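Side-chain contacts in phosphoribulokinase (Rhodobacter sphaeroides, PDB 1A7J), which catalyses the ATP-dependent phosphorylation of D-ribulose 5-phosphate to D-ribulose 1,5-bisphosphate, a step of the Calvin cycle: residues H23-I28 and L274-L279; S125-Y130 and P278-V283; I204-V209 and N266-A271; P210-S215 and W222-D227. All coordinates share one frame; numbering follows the deposited sequence.

Interaction 1 of 4, residues H23-I28 and L274-L279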
loop_
_atom_site.group_PDB
_atom_site.type_symbol
_atom_site.label_atom_id
_atom_site.label_comp_id
_atom_site.label_asym_id
_atom_site.label_seq_id
_atom_site.Cartn_x
_atom_site.Cartn_y
_atom_site.Cartn_z
ATOM N N HIS A 23 -3.406 -5.625 10.294
ATOM C CA HIS A 23 -3.466 -6.376 11.559
ATOM C C HIS A 23 -2.154 -6.239 12.321
ATOM O O HIS A 23 -2.155 -6.008 13.520
ATOM C CB HIS A 23 -3.781 -7.865 11.278
ATOM C CG HIS A 23 -4.629 -8.536 12.329
ATOM N ND1 HIS A 23 -4.329 -9.786 12.838
ATOM C CD2 HIS A 23 -5.779 -8.155 12.934
ATOM C CE1 HIS A 23 -5.252 -10.139 13.714
ATOM N NE2 HIS A 23 -6.145 -9.170 13.791
ATOM N N THR A 24 -1.058 -6.219 11.579
ATOM C CA THR A 24 0.269 -6.065 12.144
ATOM C C THR A 24 0.470 -4.701 12.799
ATOM O O THR A 24 0.905 -4.613 13.951
ATOM C CB THR A 24 1.335 -6.255 11.073
ATOM O OG1 THR A 24 1.090 -7.474 10.358
ATOM C CG2 THR A 24 2.688 -6.329 11.716
ATOM N N PHE A 25 0.141 -3.627 12.093
ATOM C CA PHE A 25 0.261 -2.308 12.704
ATOM C C PHE A 25 -0.686 -2.151 13.892
ATOM O O PHE A 25 -0.264 -1.774 14.981
ATOM C CB PHE A 25 0.036 -1.231 11.656
ATOM C CG PHE A 25 1.249 -0.950 10.824
ATOM C CD1 PHE A 25 2.262 -0.151 11.311
ATOM C CD2 PHE A 25 1.384 -1.500 9.549
ATOM C CE1 PHE A 25 3.388 0.107 10.537
ATOM C CE2 PHE A 25 2.510 -1.246 8.770
ATOM C CZ PHE A 25 3.508 -0.441 9.265
ATOM N N ASP A 26 -1.911 -2.633 13.727
ATOM C CA ASP A 26 -2.874 -2.668 14.824
ATOM C C ASP A 26 -2.219 -3.295 16.055
ATOM O O ASP A 26 -2.077 -2.638 17.080
ATOM C CB ASP A 26 -4.121 -3.482 14.428
ATOM C CG ASP A 26 -5.050 -2.731 13.466
ATOM O OD1 ASP A 26 -4.937 -1.489 13.377
ATOM O OD2 ASP A 26 -5.921 -3.375 12.828
ATOM N N GLN A 27 -1.656 -4.490 15.862
ATOM C CA GLN A 27 -0.942 -5.250 16.900
ATOM C C GLN A 27 0.139 -4.417 17.591
ATOM O O GLN A 27 0.462 -4.646 18.751
ATOM C CB GLN A 27 -0.287 -6.503 16.293
ATOM C CG GLN A 27 -1.164 -7.755 16.261
ATOM C CD GLN A 27 -0.549 -8.905 15.448
ATOM O OE1 GLN A 27 0.221 -9.716 15.967
ATOM N NE2 GLN A 27 -0.936 -9.003 14.186
ATOM N N ILE A 28 0.723 -3.475 16.866
ATOM C CA ILE A 28 1.794 -2.669 17.418
ATOM C C ILE A 28 1.262 -1.412 18.107
ATOM O O ILE A 28 1.686 -1.093 19.212
ATOM C CB ILE A 28 2.813 -2.304 16.321
ATOM C CG1 ILE A 28 3.452 -3.567 15.772
ATOM C CG2 ILE A 28 3.913 -1.442 16.870
ATOM C CD1 ILE A 28 3.909 -3.372 14.382
ATOM N N LEU A 274 9.193 -7.098 14.722
ATOM C CA LEU A 274 10.536 -6.869 15.217
ATOM C C LEU A 274 11.116 -5.617 14.620
ATOM O O LEU A 274 11.984 -4.996 15.216
ATOM C CB LEU A 274 11.465 -8.008 14.868
ATOM C CG LEU A 274 11.212 -9.361 15.491
ATOM C CD1 LEU A 274 12.352 -10.262 15.081
ATOM C CD2 LEU A 274 11.128 -9.229 16.987
ATOM N N ILE A 275 10.791 -5.335 13.373
ATOM C CA ILE A 275 11.465 -4.237 12.705
ATOM C C ILE A 275 10.786 -2.920 13.023
ATOM O O ILE A 275 11.429 -2.032 13.563
ATOM C CB ILE A 275 11.553 -4.487 11.178
ATOM C CG1 ILE A 275 12.595 -5.563 10.932
ATOM C CG2 ILE A 275 11.912 -3.210 10.407
ATOM C CD1 ILE A 275 12.569 -6.045 9.586
ATOM N N LEU A 276 9.460 -2.912 12.992
ATOM C CA LEU A 276 8.681 -1.680 12.998
ATOM C C LEU A 276 8.304 -1.211 14.391
ATOM O O LEU A 276 7.828 -0.088 14.585
ATOM C CB LEU A 276 7.398 -1.883 12.220
ATOM C CG LEU A 276 7.232 -1.555 10.741
ATOM C CD1 LEU A 276 8.513 -1.239 10.013
ATOM C CD2 LEU A 276 6.530 -2.744 10.136
ATOM N N THR A 277 8.297 -2.134 15.332
ATOM C CA THR A 277 7.892 -1.780 16.671
ATOM C C THR A 277 8.670 -0.575 17.234
ATOM O O THR A 277 8.045 0.431 17.569
ATOM C CB THR A 277 7.975 -2.998 17.577
ATOM O OG1 THR A 277 6.899 -3.883 17.257
ATOM C CG2 THR A 277 7.906 -2.592 19.027
ATOM N N PRO A 278 10.033 -0.572 17.128
ATOM C CA PRO A 278 10.890 0.562 17.517
ATOM C C PRO A 278 10.947 1.844 16.660
ATOM O O PRO A 278 11.402 2.893 17.132
ATOM C CB PRO A 278 12.276 -0.074 17.628
ATOM C CG PRO A 278 12.228 -1.241 16.769
ATOM C CD PRO A 278 10.841 -1.794 16.997
ATOM N N LEU A 279 10.624 1.757 15.378
ATOM C CA LEU A 279 10.556 2.980 14.614
ATOM C C LEU A 279 9.284 3.731 15.006
ATOM O O LEU A 279 9.327 4.937 15.221
ATOM C CB LEU A 279 10.570 2.690 13.118
ATOM C CG LEU A 279 11.509 1.630 12.575
ATOM C CD1 LEU A 279 11.638 1.832 11.091
ATOM C CD2 LEU A 279 12.861 1.726 13.233
#
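Phe25 and Ile28 of helix 21-32 meet Leu276 and Thr277 of the C-terminal helix 268-284, a helix-on-helix contact within the P-loop kinase fold. The two short segments run 10.3 Å apart at closest approach with a crossing angle of -48°. That spacing leaves the work to side chains, and apolar ones carry most of it. Phe25 is turned with CG beside its backbone N and anti to the carbonyl carbon (chi1 -81°), which carries the far end of the ring toward the other helix. There CZ comes to 3.9 Å from CD2 of Leu276, and the leucine methyl approaches the ring obliquely. The same ring packs against Phe129 and against Ile8, Val10 and Ile152 of the central sheet, so it joins the helix pair to the strands beneath.

Ile28 supplies the other half. Its bond to CB points at helix 268-284, and the CA atoms of Ile28 and Thr277 lie 6.2 Å apart. Both branches of the isoleucine flank the threonine hydroxyl: CG1 is 3.8 Å and CG2 3.9 Å from Thr277 OG1. This is packing, since the hydroxyl is bonded within its own helix to the carbonyl O of Gln273. An alanine in place of Ile28 would probably leave a gap beside Leu276 and remove the hydrocarbon cover from the Thr277 hydroxyl. Between the two pairs, CD1 of Ile28 reaches across to the base of the leucine, ending 4.4 Å from Leu276 CB.

Interaction 2 of 4, residues S125-Y130 and P278-V283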
loop_
_atom_site.group_PDB
_atom_site.type_symbol
_atom_site.label_atom_id
_atom_site.label_comp_id
_atom_site.label_asym_id
_atom_site.label_seq_id
_atom_site.Cartn_x
_atom_site.Cartn_y
_atom_site.Cartn_z
ATOM N N SER A 125 -5.098 11.879 18.421
ATOM C CA SER A 125 -4.336 10.865 17.695
ATOM C C SER A 125 -2.819 11.056 17.783
ATOM O O SER A 125 -2.313 12.174 17.742
ATOM C CB SER A 125 -4.770 10.842 16.226
ATOM O OG SER A 125 -6.179 10.759 16.127
ATOM N N HIS A 126 -2.113 9.944 17.957
ATOM C CA HIS A 126 -0.657 9.920 18.038
ATOM C C HIS A 126 -0.042 9.927 16.633
ATOM O O HIS A 126 1.075 10.402 16.441
ATOM C CB HIS A 126 -0.196 8.647 18.802
ATOM C CG HIS A 126 -0.109 8.804 20.311
ATOM N ND1 HIS A 126 -1.098 8.335 21.171
ATOM C CD2 HIS A 126 0.788 9.471 21.098
ATOM C CE1 HIS A 126 -0.829 8.736 22.414
ATOM N NE2 HIS A 126 0.309 9.428 22.400
ATOM N N LEU A 127 -0.715 9.265 15.695
ATOM C CA LEU A 127 -0.295 9.253 14.299
ATOM C C LEU A 127 -1.434 8.926 13.362
ATOM O O LEU A 127 -2.487 8.445 13.788
ATOM C CB LEU A 127 0.826 8.253 14.078
ATOM C CG LEU A 127 0.583 6.848 14.603
ATOM C CD1 LEU A 127 0.052 5.941 13.508
ATOM C CD2 LEU A 127 1.893 6.320 15.143
ATOM N N LEU A 128 -1.268 9.306 12.102
ATOM C CA LEU A 128 -2.160 8.850 11.044
ATOM C C LEU A 128 -1.488 7.661 10.379
ATOM O O LEU A 128 -0.272 7.529 10.439
ATOM C CB LEU A 128 -2.410 9.979 10.019
ATOM C CG LEU A 128 -2.932 9.742 8.585
ATOM C CD1 LEU A 128 -4.312 9.098 8.581
ATOM C CD2 LEU A 128 -2.991 11.062 7.856
ATOM N N PHE A 129 -2.305 6.743 9.873
ATOM C CA PHE A 129 -1.824 5.572 9.160
ATOM C C PHE A 129 -2.528 5.489 7.824
ATOM O O PHE A 129 -3.747 5.482 7.773
ATOM C CB PHE A 129 -2.141 4.315 9.951
ATOM C CG PHE A 129 -1.706 3.047 9.277
ATOM C CD1 PHE A 129 -0.351 2.767 9.118
ATOM C CD2 PHE A 129 -2.646 2.105 8.865
ATOM C CE1 PHE A 129 0.073 1.564 8.560
ATOM C CE2 PHE A 129 -2.239 0.902 8.309
ATOM C CZ PHE A 129 -0.876 0.627 8.155
ATOM N N TYR A 130 -1.763 5.339 6.753
ATOM C CA TYR A 130 -2.330 5.184 5.419
ATOM C C TYR A 130 -1.892 3.828 4.836
ATOM O O TYR A 130 -0.740 3.428 4.998
ATOM C CB TYR A 130 -1.830 6.325 4.532
ATOM C CG TYR A 130 -2.180 6.181 3.081
ATOM C CD1 TYR A 130 -1.372 5.448 2.219
ATOM C CD2 TYR A 130 -3.340 6.751 2.569
ATOM C CE1 TYR A 130 -1.709 5.274 0.892
ATOM C CE2 TYR A 130 -3.697 6.586 1.225
ATOM C CZ TYR A 130 -2.871 5.847 0.402
ATOM O OH TYR A 130 -3.182 5.704 -0.932
ATOM N N PRO A 278 10.033 -0.572 17.128
ATOM C CA PRO A 278 10.890 0.562 17.517
ATOM C C PRO A 278 10.947 1.844 16.660
ATOM O O PRO A 278 11.402 2.893 17.132
ATOM C CB PRO A 278 12.276 -0.074 17.628
ATOM C CG PRO A 278 12.228 -1.241 16.769
ATOM C CD PRO A 278 10.841 -1.794 16.997
ATOM N N LEU A 279 10.624 1.757 15.378
ATOM C CA LEU A 279 10.556 2.980 14.614
ATOM C C LEU A 279 9.284 3.731 15.006
ATOM O O LEU A 279 9.327 4.937 15.221
ATOM C CB LEU A 279 10.570 2.690 13.118
ATOM C CG LEU A 279 11.509 1.630 12.575
ATOM C CD1 LEU A 279 11.638 1.832 11.091
ATOM C CD2 LEU A 279 12.861 1.726 13.233
ATOM N N ILE A 280 8.189 3.000 15.222
ATOM C CA ILE A 280 6.914 3.604 15.586
ATOM C C ILE A 280 6.958 4.105 17.006
ATOM O O ILE A 280 6.221 5.011 17.371
ATOM C CB ILE A 280 5.759 2.605 15.418
ATOM C CG1 ILE A 280 5.522 2.373 13.923
ATOM C CG2 ILE A 280 4.476 3.151 16.048
ATOM C CD1 ILE A 280 4.686 1.177 13.582
ATOM N N ASP A 281 7.870 3.561 17.793
ATOM C CA ASP A 281 8.095 4.085 19.124
ATOM C C ASP A 281 8.936 5.343 19.050
ATOM O O ASP A 281 8.493 6.404 19.470
ATOM C CB ASP A 281 8.776 3.044 20.019
ATOM C CG ASP A 281 7.807 1.986 20.535
ATOM O OD1 ASP A 281 6.615 2.305 20.760
ATOM O OD2 ASP A 281 8.241 0.832 20.736
ATOM N N ARG A 282 10.080 5.267 18.384
ATOM C CA ARG A 282 10.960 6.424 18.242
ATOM C C ARG A 282 10.225 7.595 17.607
ATOM O O ARG A 282 10.769 8.696 17.465
ATOM C CB ARG A 282 12.174 6.053 17.384
ATOM C CG ARG A 282 13.372 5.431 18.210
ATOM C CD ARG A 282 14.315 6.577 18.668
ATOM N NE ARG A 282 14.853 7.296 17.475
ATOM C CZ ARG A 282 15.207 8.596 17.463
ATOM N NH1 ARG A 282 14.921 9.397 18.527
ATOM N NH2 ARG A 282 15.841 9.125 16.384
ATOM N N VAL A 283 9.036 7.294 17.103
ATOM C CA VAL A 283 8.229 8.239 16.366
ATOM C C VAL A 283 7.184 8.806 17.336
ATOM O O VAL A 283 7.069 10.021 17.476
ATOM C CB VAL A 283 7.614 7.507 15.088
ATOM C CG1 VAL A 283 6.129 7.244 15.252
ATOM C CG2 VAL A 283 7.916 8.292 13.783
#
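Leu127 of strand 127-132 meets Ile280 and Val283 of helix 268-284 through a single methyl group. Its CD2 lies 4.2 Å from CG2 of Ile280 and 4.3 Å from CG1 of Val283, residues three apart on the helix. The leucine and isoleucine side chains cross at about a right angle. With chi1 at 51°, CG of Leu127 stands between the backbone N and the carbonyl carbon, and the branched end is thereby aimed across at the helix.

The better packed part is the inner one, where Leu127 and Ile280 are buried; Ile280 also rests on Ile8 of strand 7-11, and Leu127 on Pro6 and Val34. Toward Val283, which is partly exposed, the contact gives way to the solvent side, although its CG1 is almost as near to the leucine methyl as CG2 of Ile280 is. Even the nearest CA atoms, those of Leu127 and Val283, are 8.8 Å apart, and the whole contact buries just 74 Å². On the solvent side of the helix, Arg282 turns away to a salt bridge with Glu286.

The strand itself is held by backbone bonds of Leu127 to Val37 and of Leu128 to Ile8, flanked by parallel neighbours. A helix laid over such parallel strands is the layered alpha/beta arrangement of P-loop kinases, here closed by the C-terminal helix.

Interaction 3 of 4, residues I204-V209 and N266-A271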
loop_
_atom_site.group_PDB
_atom_site.type_symbol
_atom_site.label_atom_id
_atom_site.label_comp_id
_atom_site.label_asym_id
_atom_site.label_seq_id
_atom_site.Cartn_x
_atom_site.Cartn_y
_atom_site.Cartn_z
ATOM N N ILE A 204 11.605 1.719 3.790
ATOM C CA ILE A 204 11.839 0.274 3.879
ATOM C C ILE A 204 10.920 -0.416 2.901
ATOM O O ILE A 204 9.733 -0.151 2.914
ATOM C CB ILE A 204 11.520 -0.251 5.281
ATOM C CG1 ILE A 204 12.369 0.485 6.312
ATOM C CG2 ILE A 204 11.819 -1.732 5.364
ATOM C CD1 ILE A 204 12.371 -0.155 7.673
ATOM N N ASN A 205 11.457 -1.261 2.028
ATOM C CA ASN A 205 10.599 -2.055 1.163
ATOM C C ASN A 205 10.538 -3.472 1.665
ATOM O O ASN A 205 11.544 -4.036 2.025
ATOM C CB ASN A 205 11.122 -2.079 -0.260
ATOM C CG ASN A 205 11.011 -0.750 -0.953
ATOM O OD1 ASN A 205 10.063 -0.006 -0.743
ATOM N ND2 ASN A 205 11.915 -0.503 -1.879
ATOM N N PHE A 206 9.344 -4.048 1.658
ATOM C CA PHE A 206 9.143 -5.475 1.812
ATOM C C PHE A 206 8.687 -6.037 0.456
ATOM O O PHE A 206 7.623 -5.675 -0.008
ATOM C CB PHE A 206 8.060 -5.685 2.862
ATOM C CG PHE A 206 8.469 -5.262 4.262
ATOM C CD1 PHE A 206 8.474 -3.922 4.629
ATOM C CD2 PHE A 206 8.809 -6.210 5.221
ATOM C CE1 PHE A 206 8.804 -3.555 5.915
ATOM C CE2 PHE A 206 9.133 -5.844 6.497
ATOM C CZ PHE A 206 9.136 -4.519 6.842
ATOM N N GLN A 207 9.485 -6.864 -0.215
ATOM C CA GLN A 207 9.092 -7.358 -1.544
ATOM C C GLN A 207 8.778 -8.843 -1.550
ATOM O O GLN A 207 9.624 -9.640 -1.211
ATOM C CB GLN A 207 10.180 -7.080 -2.591
ATOM C CG GLN A 207 9.668 -7.251 -4.019
ATOM C CD GLN A 207 10.760 -7.215 -5.058
ATOM O OE1 GLN A 207 11.930 -7.408 -4.750
ATOM N NE2 GLN A 207 10.383 -6.987 -6.300
ATOM N N ARG A 208 7.553 -9.201 -1.919
ATOM C CA ARG A 208 7.067 -10.560 -1.826
ATOM C C ARG A 208 7.428 -11.307 -3.090
ATOM O O ARG A 208 6.952 -10.979 -4.164
ATOM C CB ARG A 208 5.554 -10.546 -1.614
ATOM C CG ARG A 208 4.953 -11.919 -1.392
ATOM C CD ARG A 208 3.995 -11.942 -0.202
ATOM N NE ARG A 208 4.314 -13.035 0.733
ATOM C CZ ARG A 208 3.913 -13.082 2.005
ATOM N NH1 ARG A 208 2.976 -12.257 2.448
ATOM N NH2 ARG A 208 4.404 -13.995 2.823
ATOM N N VAL A 209 8.286 -12.305 -2.960
ATOM C CA VAL A 209 8.850 -13.008 -4.108
ATOM C C VAL A 209 8.483 -14.489 -4.044
ATOM O O VAL A 209 8.955 -15.180 -3.147
ATOM C CB VAL A 209 10.363 -12.961 -4.061
ATOM C CG1 VAL A 209 10.922 -13.156 -5.415
ATOM C CG2 VAL A 209 10.820 -11.685 -3.465
ATOM N N ASN A 266 6.247 -16.902 5.412
ATOM C CA ASN A 266 5.372 -17.191 6.530
ATOM C C ASN A 266 5.786 -16.458 7.796
ATOM O O ASN A 266 5.079 -16.533 8.801
ATOM C CB ASN A 266 5.309 -18.695 6.784
ATOM C CG ASN A 266 6.675 -19.337 6.815
ATOM O OD1 ASN A 266 7.339 -19.474 5.779
ATOM N ND2 ASN A 266 7.108 -19.751 7.998
ATOM N N LYS A 267 6.794 -15.591 7.680
ATOM C CA LYS A 267 7.341 -14.845 8.819
ATOM C C LYS A 267 7.369 -13.336 8.616
ATOM O O LYS A 267 8.042 -12.625 9.351
ATOM C CB LYS A 267 8.757 -15.325 9.144
ATOM C CG LYS A 267 8.889 -16.023 10.497
ATOM C CD LYS A 267 9.585 -17.348 10.337
ATOM C CE LYS A 267 9.626 -18.099 11.665
ATOM N NZ LYS A 267 8.320 -18.678 12.022
ATOM N N LEU A 268 6.599 -12.842 7.656
ATOM C CA LEU A 268 6.422 -11.413 7.485
ATOM C C LEU A 268 5.899 -10.717 8.753
ATOM O O LEU A 268 6.486 -9.732 9.227
ATOM C CB LEU A 268 5.457 -11.170 6.325
ATOM C CG LEU A 268 5.206 -9.719 5.896
ATOM C CD1 LEU A 268 6.516 -9.016 5.607
ATOM C CD2 LEU A 268 4.303 -9.702 4.669
ATOM N N ASP A 269 4.758 -11.187 9.257
ATOM C CA ASP A 269 4.153 -10.616 10.449
ATOM C C ASP A 269 5.154 -10.435 11.604
ATOM O O ASP A 269 5.088 -9.438 12.315
ATOM C CB ASP A 269 2.964 -11.468 10.901
ATOM C CG ASP A 269 2.396 -11.017 12.240
ATOM O OD1 ASP A 269 1.627 -10.034 12.260
ATOM O OD2 ASP A 269 2.731 -11.635 13.280
ATOM N N LEU A 270 6.065 -11.386 11.812
ATOM C CA LEU A 270 7.063 -11.254 12.888
ATOM C C LEU A 270 8.232 -10.300 12.571
ATOM O O LEU A 270 8.795 -9.670 13.480
ATOM C CB LEU A 270 7.630 -12.631 13.250
ATOM C CG LEU A 270 8.571 -12.749 14.449
ATOM C CD1 LEU A 270 7.900 -12.232 15.709
ATOM C CD2 LEU A 270 8.942 -14.192 14.643
ATOM N N ALA A 271 8.657 -10.274 11.307
ATOM C CA ALA A 271 9.673 -9.341 10.837
ATOM C C ALA A 271 9.176 -7.893 10.824
ATOM O O ALA A 271 9.875 -6.979 11.250
ATOM C CB ALA A 271 10.118 -9.741 9.481
#
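Leu268, in the first turn of helix 268-284, divides its two methyl groups between Phe206 and Arg208 of strand 204-210. These three residues account for most of the 205 Å² buried. The leucine has CG anti to its own N (chi1 -175°), a rotamer that sends the fork toward the strand. One prong, CD1, comes to 3.6 Å from CD2 of Phe206, approaching the ring obliquely; the other, CD2, lies 3.6 Å from NH1 of Arg208.

Arg208 begins extended, then bends at chi2 and chi3, which brings its guanidinium beside the Leu268 methyl and the backbone of Asn266, just ahead of the helix. The group meets Leu268 obliquely and has the backbone N of Asn266 near its plane; NH2 stands 4.3 Å from that N, two donors side by side with no bond between them. Its NE is instead hydrogen-bonded to OG of Ser229, which holds the bent chain on the strand side. The arginine side chain also lies about 5 Å from that of Thr20, a predicted ATP-binding residue.

Phe206, deeper in, also packs on Met272 of the same helix and on Ile233 of strand 229-235. Strand 204-210 lies in the central sheet between the parallel strand 150-156 and the antiparallel strand 229-235, and helix 268-284 begins over its face.

Interaction 4 of 4, residues P210-S215 and W222-D227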
loop_
_atom_site.group_PDB
_atom_site.type_symbol
_atom_site.label_atom_id
_atom_site.label_comp_id
_atom_site.label_asym_id
_atom_site.label_seq_id
_atom_site.Cartn_x
_atom_site.Cartn_y
_atom_site.Cartn_z
ATOM N N PRO A 210 7.748 -15.035 -5.037
ATOM C CA PRO A 210 7.394 -16.439 -4.884
ATOM C C PRO A 210 8.561 -17.321 -5.227
ATOM O O PRO A 210 9.200 -17.146 -6.256
ATOM C CB PRO A 210 6.273 -16.632 -5.886
ATOM C CG PRO A 210 5.727 -15.344 -6.068
ATOM C CD PRO A 210 6.907 -14.427 -6.067
ATOM N N VAL A 211 8.705 -18.397 -4.485
ATOM C CA VAL A 211 9.737 -19.340 -4.786
ATOM C C VAL A 211 9.043 -20.563 -5.383
ATOM O O VAL A 211 9.511 -21.698 -5.287
ATOM C CB VAL A 211 10.543 -19.616 -3.511
ATOM C CG1 VAL A 211 9.938 -20.721 -2.713
ATOM C CG2 VAL A 211 11.939 -19.900 -3.858
ATOM N N VAL A 212 7.927 -20.296 -6.060
ATOM C CA VAL A 212 7.363 -21.254 -6.994
ATOM C C VAL A 212 7.174 -20.638 -8.364
ATOM O O VAL A 212 7.291 -19.424 -8.537
ATOM C CB VAL A 212 6.032 -21.771 -6.519
ATOM C CG1 VAL A 212 6.186 -22.398 -5.181
ATOM C CG2 VAL A 212 5.033 -20.645 -6.465
ATOM N N ASP A 213 6.742 -21.461 -9.312
ATOM C CA ASP A 213 6.822 -21.097 -10.717
ATOM C C ASP A 213 5.722 -20.132 -11.084
ATOM O O ASP A 213 4.579 -20.530 -11.270
ATOM C CB ASP A 213 6.706 -22.346 -11.571
ATOM C CG ASP A 213 6.907 -22.079 -13.026
ATOM O OD1 ASP A 213 7.312 -20.955 -13.361
ATOM O OD2 ASP A 213 6.697 -23.002 -13.838
ATOM N N THR A 214 6.084 -18.881 -11.315
ATOM C CA THR A 214 5.102 -17.902 -11.719
ATOM C C THR A 214 5.347 -17.388 -13.141
ATOM O O THR A 214 5.069 -16.228 -13.439
ATOM C CB THR A 214 5.120 -16.712 -10.747
ATOM O OG1 THR A 214 6.299 -15.942 -10.987
ATOM C CG2 THR A 214 5.119 -17.187 -9.303
ATOM N N SER A 215 5.820 -18.263 -14.024
ATOM C CA SER A 215 6.304 -17.835 -15.334
ATOM C C SER A 215 5.213 -17.595 -16.342
ATOM O O SER A 215 5.446 -16.941 -17.354
ATOM C CB SER A 215 7.292 -18.843 -15.909
ATOM O OG SER A 215 6.762 -20.145 -15.854
ATOM N N TRP A 222 -3.895 -20.976 -8.545
ATOM C CA TRP A 222 -4.068 -20.259 -7.271
ATOM C C TRP A 222 -2.890 -19.389 -6.889
ATOM O O TRP A 222 -1.898 -19.305 -7.610
ATOM C CB TRP A 222 -4.387 -21.214 -6.115
ATOM C CG TRP A 222 -3.592 -22.464 -6.103
ATOM C CD1 TRP A 222 -3.690 -23.502 -6.984
ATOM C CD2 TRP A 222 -2.670 -22.880 -5.082
ATOM N NE1 TRP A 222 -2.900 -24.549 -6.575
ATOM C CE2 TRP A 222 -2.264 -24.200 -5.409
ATOM C CE3 TRP A 222 -2.167 -22.280 -3.917
ATOM C CZ2 TRP A 222 -1.367 -24.935 -4.595
ATOM C CZ3 TRP A 222 -1.279 -23.010 -3.107
ATOM C CH2 TRP A 222 -0.891 -24.324 -3.454
ATOM N N ILE A 223 -3.104 -18.571 -5.876
ATOM C CA ILE A 223 -2.082 -17.628 -5.489
ATOM C C ILE A 223 -1.092 -18.356 -4.620
ATOM O O ILE A 223 -1.470 -19.022 -3.676
ATOM C CB ILE A 223 -2.683 -16.454 -4.712
ATOM C CG1 ILE A 223 -3.903 -15.934 -5.471
ATOM C CG2 ILE A 223 -1.662 -15.351 -4.566
ATOM C CD1 ILE A 223 -4.688 -14.886 -4.709
ATOM N N PRO A 224 0.196 -18.282 -4.974
ATOM C CA PRO A 224 1.302 -18.644 -4.090
ATOM C C PRO A 224 1.100 -18.180 -2.655
ATOM O O PRO A 224 1.066 -16.984 -2.385
ATOM C CB PRO A 224 2.485 -17.944 -4.729
ATOM C CG PRO A 224 2.143 -17.901 -6.176
ATOM C CD PRO A 224 0.677 -17.633 -6.210
ATOM N N THR A 225 0.989 -19.136 -1.736
ATOM C CA THR A 225 0.753 -18.852 -0.317
ATOM C C THR A 225 1.966 -18.180 0.307
ATOM O O THR A 225 3.021 -18.153 -0.284
ATOM C CB THR A 225 0.457 -20.153 0.477
ATOM O OG1 THR A 225 1.595 -21.021 0.429
ATOM C CG2 THR A 225 -0.733 -20.881 -0.119
ATOM N N ALA A 226 1.849 -17.709 1.535
ATOM C CA ALA A 226 3.026 -17.194 2.227
ATOM C C ALA A 226 4.158 -18.205 2.237
ATOM O O ALA A 226 5.310 -17.858 2.022
ATOM C CB ALA A 226 2.676 -16.789 3.656
ATOM N N ASP A 227 3.832 -19.471 2.431
ATOM C CA ASP A 227 4.868 -20.464 2.593
ATOM C C ASP A 227 5.675 -20.626 1.321
ATOM O O ASP A 227 6.869 -20.925 1.374
ATOM C CB ASP A 227 4.282 -21.805 3.009
ATOM C CG ASP A 227 5.294 -22.906 2.976
ATOM O OD1 ASP A 227 6.184 -22.909 3.839
ATOM O OD2 ASP A 227 5.263 -23.721 2.036
#
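A small apolar surface contact joins the end of strand 204-210 and the loop that leaves it to the returning limb of the connection to strand 229-235, with Pro224 on the returning limb set against Pro210, Val212 and Thr214. The evidence is entirely of van der Waals kind: 123 Å² is buried, and Pro224 contributes 59 Å² of it. Its ring offers two carbons. CB lies 4.2 Å from CB of Pro210, so the two prolines meet through the same ring position, while CG lies 4.0 Å from CG2 of Val212. The valine crosses the proline ring obliquely, and its chi1 of -58° places CG2 between the backbone N and the carbonyl carbon, on the side where Pro224 lies. Thr214 adds its methyl group, CG2, at 4.4 Å from Pro224 CG.

Beyond the methyl contact the first limb folds into an Asx turn. Asp213 OD1 accepts the backbone N of Ser215 at 3.1 Å, met from above the carboxylate plane, 47° out of it. The same oxygen also takes the hydroxyl OG of Ser215 at 2.7 Å, this time on the syn side and closer to the plane. Two donors from one residue thus grip a single carboxylate oxygen and hold the carboxylate against its turn.

Both prolines also touch Leu160 of helix 158-168, which includes the catalytic-site residue Lys165; the side chains of Pro224 and Lys165 are about 11 Å apart.

How the interactions relate
From the N terminus, helix 21-32 opens the widest loop, which interaction 1 closes on helix 268-284. Strand 127-132 opens a second, closed by interaction 2 on the same helix, where the two contacts share Pro278 and Leu279 and touch through Phe25 with Phe129 and Ile280. Interaction 3, from strand 204-210 to the start of that helix, nests inside both, and interaction 4 closes a short loop nested within all three. Through interactions 1 to 3, helix 268-284 is tied to helix 21-32 and to strands 127-132 and 204-210. Thr24 and Asp269 connect interactions 1 and 3, whereas Arg208 against Ala226 links interaction 3 to interaction 4, which touches neither interaction 1 nor interaction 2.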